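PDB 4YD8: protein PTHB1, which forms part of the BBSome, a coat complex thought to sort specific membrane proteins to the primary cilium and required for ciliogenesis. Local coordinates for residues A[155-167]-A[176-188]. Sequence-based numbering, arbitrary orientation.
Sequences LICIQSMDGMLMV and GRFLPGFLLPGPL
G163 CA sits over one face of the F182 ring, a CH-pi contact 3.4 Å from the centroid, while M161 O meets the ring edge in plane and Q159 OE1 lies at the edge, 3.4 Å from F182 CE1. A phi of 91° suits glycine here, and a CB would run into the ring. An alanine in place of F182 would probably uncover G163 CA and open a gap beside Q159 OE1. CE of selenomethionine M164 makes a second CH-pi contact over one face of F178, brought there by the bend at chi3 (-91°); SE, 4.9 Å from the F178 centroid, makes it Met-aromatic too. Backbone bonds pair L165 with R177 in both directions, joining strands 164-169 and 172-178, and L179 N to G163 O (171°) carries the pairing one step further. This is the outer hairpin of one four-stranded blade in the protein's N-terminal seven-bladed beta-propeller; 179-187 then crosses to the next blade, which strand 188-191 begins. Among side-chain bonds, the extended Q159 gives NE2 to G186 O at 2.9 Å, and N141 bonds both atoms; a water links Q159 OE1 to G186 N. Apolar contacts face the next blade: L165 CD1 touches L179 CD2, and L165 CD2 is 4.1 Å from L188 CD1.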
loop_
_atom_site.group_PDB
_atom_site.type_symbol
_atom_site.label_atom_id
_atom_site.label_comp_id
_atom_site.label_asym_id
_atom_site.label_seq_id
_atom_site.Cartn_x
_atom_site.Cartn_y
_atom_site.Cartn_z
ATOM N N LEU A 155 8.368 -8.030 10.357
ATOM C CA LEU A 155 7.520 -9.211 10.539
ATOM C C LEU A 155 6.245 -8.980 9.744
ATOM O O LEU A 155 5.964 -7.851 9.367
ATOM C CB LEU A 155 7.219 -9.433 12.014
ATOM C CG LEU A 155 8.437 -9.524 12.941
ATOM C CD1 LEU A 155 8.049 -10.173 14.263
ATOM C CD2 LEU A 155 9.576 -10.273 12.275
ATOM N N ILE A 156 5.476 -10.034 9.490
ATOM C CA ILE A 156 4.292 -9.925 8.649
ATOM C C ILE A 156 3.088 -10.440 9.430
ATOM O O ILE A 156 3.190 -11.425 10.164
ATOM C CB ILE A 156 4.463 -10.715 7.329
ATOM C CG1 ILE A 156 5.432 -9.980 6.381
ATOM C CG2 ILE A 156 3.124 -10.950 6.618
ATOM C CD1 ILE A 156 5.895 -10.842 5.233
ATOM N N CYS A 157 1.975 -9.731 9.306
ATOM C CA CYS A 157 0.718 -10.156 9.924
ATOM C C CYS A 157 -0.326 -10.258 8.835
ATOM O O CYS A 157 -0.576 -9.288 8.110
ATOM C CB CYS A 157 0.268 -9.170 10.993
ATOM S SG CYS A 157 -1.387 -9.584 11.662
ATOM N N ILE A 158 -0.924 -11.436 8.702
ATOM C CA ILE A 158 -1.941 -11.669 7.690
ATOM C C ILE A 158 -3.297 -11.824 8.377
ATOM O O ILE A 158 -3.425 -12.610 9.311
ATOM C CB ILE A 158 -1.632 -12.943 6.858
ATOM C CG1 ILE A 158 -0.306 -12.805 6.088
ATOM C CG2 ILE A 158 -2.773 -13.264 5.893
ATOM C CD1 ILE A 158 0.171 -14.148 5.523
ATOM N N GLN A 159 -4.291 -11.063 7.929
ATOM C CA GLN A 159 -5.656 -11.254 8.398
ATOM C C GLN A 159 -6.368 -12.276 7.521
ATOM O O GLN A 159 -6.414 -12.113 6.295
ATOM C CB GLN A 159 -6.427 -9.924 8.390
ATOM C CG GLN A 159 -7.891 -10.094 8.877
ATOM C CD GLN A 159 -8.673 -8.793 8.848
ATOM O OE1 GLN A 159 -9.621 -8.612 9.610
ATOM N NE2 GLN A 159 -8.284 -7.880 7.957
ATOM N N SER A 160 -6.939 -13.322 8.135
ATOM C CA SER A 160 -7.678 -14.314 7.374
ATOM C C SER A 160 -9.075 -13.799 7.052
ATOM O O SER A 160 -9.542 -12.839 7.662
ATOM C CB SER A 160 -7.781 -15.635 8.149
ATOM O OG SER A 160 -8.650 -15.490 9.260
HETATM N N MSE A 161 -9.750 -14.445 6.107
HETATM C CA MSE A 161 -11.118 -14.060 5.770
HETATM C C MSE A 161 -12.039 -14.178 6.984
HETATM O O MSE A 161 -12.983 -13.407 7.103
HETATM C CB MSE A 161 -11.672 -14.909 4.615
HETATM C CG MSE A 161 -10.988 -14.636 3.268
HETATM SE SE MSE A 161 -11.315 -12.814 2.605
HETATM C CE MSE A 161 -13.236 -12.685 2.912
ATOM N N ASP A 162 -11.753 -15.113 7.893
ATOM C CA ASP A 162 -12.633 -15.296 9.047
ATOM C C ASP A 162 -12.078 -14.623 10.310
ATOM O O ASP A 162 -12.553 -14.868 11.412
ATOM C CB ASP A 162 -12.938 -16.796 9.293
ATOM C CG ASP A 162 -11.725 -17.613 9.757
ATOM O OD1 ASP A 162 -10.566 -17.169 9.648
ATOM O OD2 ASP A 162 -11.948 -18.746 10.236
ATOM N N GLY A 163 -11.097 -13.744 10.141
ATOM C CA GLY A 163 -10.729 -12.825 11.203
ATOM C C GLY A 163 -9.656 -13.240 12.188
ATOM O O GLY A 163 -9.628 -12.755 13.316
HETATM N N MSE A 164 -8.777 -14.139 11.772
HETATM C CA MSE A 164 -7.603 -14.448 12.571
HETATM C C MSE A 164 -6.453 -13.582 12.099
HETATM O O MSE A 164 -6.239 -13.458 10.899
HETATM C CB MSE A 164 -7.220 -15.925 12.465
HETATM C CG MSE A 164 -5.935 -16.254 13.183
HETATM SE SE MSE A 164 -5.567 -18.160 13.205
HETATM C CE MSE A 164 -6.447 -18.572 14.884
ATOM N N LEU A 165 -5.741 -12.974 13.044
ATOM C CA LEU A 165 -4.469 -12.325 12.732
ATOM C C LEU A 165 -3.369 -13.357 12.895
ATOM O O LEU A 165 -3.199 -13.930 13.977
ATOM C CB LEU A 165 -4.217 -11.118 13.630
ATOM C CG LEU A 165 -5.225 -9.966 13.561
ATOM C CD1 LEU A 165 -4.690 -8.796 14.371
ATOM C CD2 LEU A 165 -5.491 -9.543 12.118
HETATM N N MSE A 166 -2.648 -13.602 11.805
HETATM C CA MSE A 166 -1.610 -14.614 11.734
HETATM C C MSE A 166 -0.258 -13.928 11.575
HETATM O O MSE A 166 -0.009 -13.243 10.581
HETATM C CB MSE A 166 -1.895 -15.586 10.574
HETATM C CG MSE A 166 -3.315 -16.219 10.634
HETATM SE SE MSE A 166 -3.739 -17.472 9.173
HETATM C CE MSE A 166 -3.978 -16.149 7.715
ATOM N N VAL A 167 0.593 -14.092 12.582
ATOM C CA VAL A 167 1.852 -13.372 12.655
ATOM C C VAL A 167 2.998 -14.293 12.290
ATOM O O VAL A 167 3.111 -15.406 12.817
ATOM C CB VAL A 167 2.079 -12.775 14.060
ATOM C CG1 VAL A 167 3.457 -12.150 14.161
ATOM C CG2 VAL A 167 0.991 -11.754 14.389
ATOM N N GLY A 176 -1.269 -17.176 16.041
ATOM C CA GLY A 176 -2.498 -16.665 15.450
ATOM C C GLY A 176 -3.554 -16.360 16.509
ATOM O O GLY A 176 -3.696 -17.100 17.483
ATOM N N ARG A 177 -4.290 -15.266 16.319
ATOM C CA ARG A 177 -5.321 -14.828 17.266
ATOM C C ARG A 177 -6.577 -14.397 16.533
ATOM O O ARG A 177 -6.495 -13.638 15.575
ATOM C CB ARG A 177 -4.820 -13.657 18.108
ATOM C CG ARG A 177 -3.494 -13.886 18.814
ATOM C CD ARG A 177 -3.636 -14.832 19.997
ATOM N NE ARG A 177 -2.348 -15.022 20.661
ATOM C CZ ARG A 177 -1.649 -16.153 20.648
ATOM N NH1 ARG A 177 -2.112 -17.228 20.017
ATOM N NH2 ARG A 177 -0.489 -16.213 21.286
ATOM N N PHE A 178 -7.742 -14.865 16.982
ATOM C CA PHE A 178 -9.005 -14.387 16.427
ATOM C C PHE A 178 -9.407 -13.034 16.990
ATOM O O PHE A 178 -9.409 -12.840 18.202
ATOM C CB PHE A 178 -10.143 -15.374 16.705
ATOM C CG PHE A 178 -10.078 -16.630 15.890
ATOM C CD1 PHE A 178 -10.250 -16.588 14.516
ATOM C CD2 PHE A 178 -9.877 -17.857 16.501
ATOM C CE1 PHE A 178 -10.203 -17.740 13.762
ATOM C CE2 PHE A 178 -9.832 -19.016 15.756
ATOM C CZ PHE A 178 -9.996 -18.964 14.386
ATOM N N LEU A 179 -9.767 -12.114 16.100
ATOM C CA LEU A 179 -10.363 -10.829 16.482
ATOM C C LEU A 179 -11.768 -10.965 17.056
ATOM O O LEU A 179 -12.607 -11.641 16.472
ATOM C CB LEU A 179 -10.454 -9.902 15.274
ATOM C CG LEU A 179 -9.125 -9.440 14.672
ATOM C CD1 LEU A 179 -9.391 -8.611 13.441
ATOM C CD2 LEU A 179 -8.365 -8.639 15.699
ATOM N N PRO A 180 -12.042 -10.267 18.168
ATOM C CA PRO A 180 -13.418 -10.198 18.663
ATOM C C PRO A 180 -14.210 -9.130 17.901
ATOM O O PRO A 180 -13.605 -8.265 17.237
ATOM C CB PRO A 180 -13.234 -9.825 20.135
ATOM C CG PRO A 180 -11.997 -8.971 20.129
ATOM C CD PRO A 180 -11.106 -9.521 19.030
ATOM N N GLY A 181 -15.536 -9.214 17.971
ATOM C CA GLY A 181 -16.417 -8.245 17.339
ATOM C C GLY A 181 -16.263 -8.242 15.832
ATOM O O GLY A 181 -16.364 -7.190 15.173
ATOM N N PHE A 182 -16.006 -9.429 15.285
ATOM C CA PHE A 182 -15.634 -9.576 13.880
ATOM C C PHE A 182 -16.800 -10.048 13.035
ATOM O O PHE A 182 -17.510 -10.965 13.423
ATOM C CB PHE A 182 -14.468 -10.566 13.737
ATOM C CG PHE A 182 -13.996 -10.757 12.313
ATOM C CD1 PHE A 182 -13.021 -9.919 11.769
ATOM C CD2 PHE A 182 -14.511 -11.778 11.524
ATOM C CE1 PHE A 182 -12.585 -10.093 10.461
ATOM C CE2 PHE A 182 -14.081 -11.950 10.218
ATOM C CZ PHE A 182 -13.116 -11.106 9.687
ATOM N N LEU A 183 -16.974 -9.458 11.858
ATOM C CA LEU A 183 -17.972 -9.958 10.918
ATOM C C LEU A 183 -17.323 -10.170 9.544
ATOM O O LEU A 183 -17.131 -11.309 9.113
ATOM C CB LEU A 183 -19.150 -8.991 10.837
ATOM C CG LEU A 183 -20.410 -9.450 10.129
ATOM C CD1 LEU A 183 -21.062 -10.595 10.893
ATOM C CD2 LEU A 183 -21.371 -8.275 9.978
ATOM N N LEU A 184 -16.989 -9.070 8.870
ATOM C CA LEU A 184 -16.201 -9.101 7.627
ATOM C C LEU A 184 -14.844 -8.401 7.816
ATOM O O LEU A 184 -14.733 -7.439 8.572
ATOM C CB LEU A 184 -16.969 -8.432 6.480
ATOM C CG LEU A 184 -18.291 -9.068 6.028
ATOM C CD1 LEU A 184 -18.898 -8.270 4.889
ATOM C CD2 LEU A 184 -18.101 -10.527 5.608
ATOM N N PRO A 185 -13.805 -8.885 7.122
ATOM C CA PRO A 185 -12.468 -8.334 7.355
ATOM C C PRO A 185 -12.311 -6.908 6.815
ATOM O O PRO A 185 -12.669 -6.629 5.666
ATOM C CB PRO A 185 -11.542 -9.311 6.610
ATOM C CG PRO A 185 -12.392 -9.938 5.572
ATOM C CD PRO A 185 -13.795 -10.006 6.162
ATOM N N GLY A 186 -11.791 -6.021 7.654
ATOM C CA GLY A 186 -11.575 -4.637 7.263
ATOM C C GLY A 186 -10.126 -4.427 6.854
ATOM O O GLY A 186 -9.324 -5.360 6.858
ATOM N N PRO A 187 -9.777 -3.181 6.520
ATOM C CA PRO A 187 -8.381 -2.860 6.213
ATOM C C PRO A 187 -7.514 -3.096 7.438
ATOM O O PRO A 187 -8.020 -3.073 8.572
ATOM C CB PRO A 187 -8.419 -1.360 5.824
ATOM C CG PRO A 187 -9.697 -0.841 6.373
ATOM C CD PRO A 187 -10.671 -2.014 6.446
ATOM N N LEU A 188 -6.222 -3.319 7.220
ATOM C CA LEU A 188 -5.320 -3.669 8.305
ATOM C C LEU A 188 -4.016 -2.882 8.203
ATOM O O LEU A 188 -3.441 -2.783 7.123
ATOM C CB LEU A 188 -5.025 -5.170 8.269
ATOM C CG LEU A 188 -4.053 -5.723 9.314
ATOM C CD1 LEU A 188 -4.697 -5.772 10.706
ATOM C CD2 LEU A 188 -3.570 -7.121 8.909
HETATM O O HOH W 1 -10.952 -6.548 10.417
HETATM O O HOH W 2 -15.725 -12.969 6.979
HETATM O O HOH W 3 -12.719 -13.556 14.570
#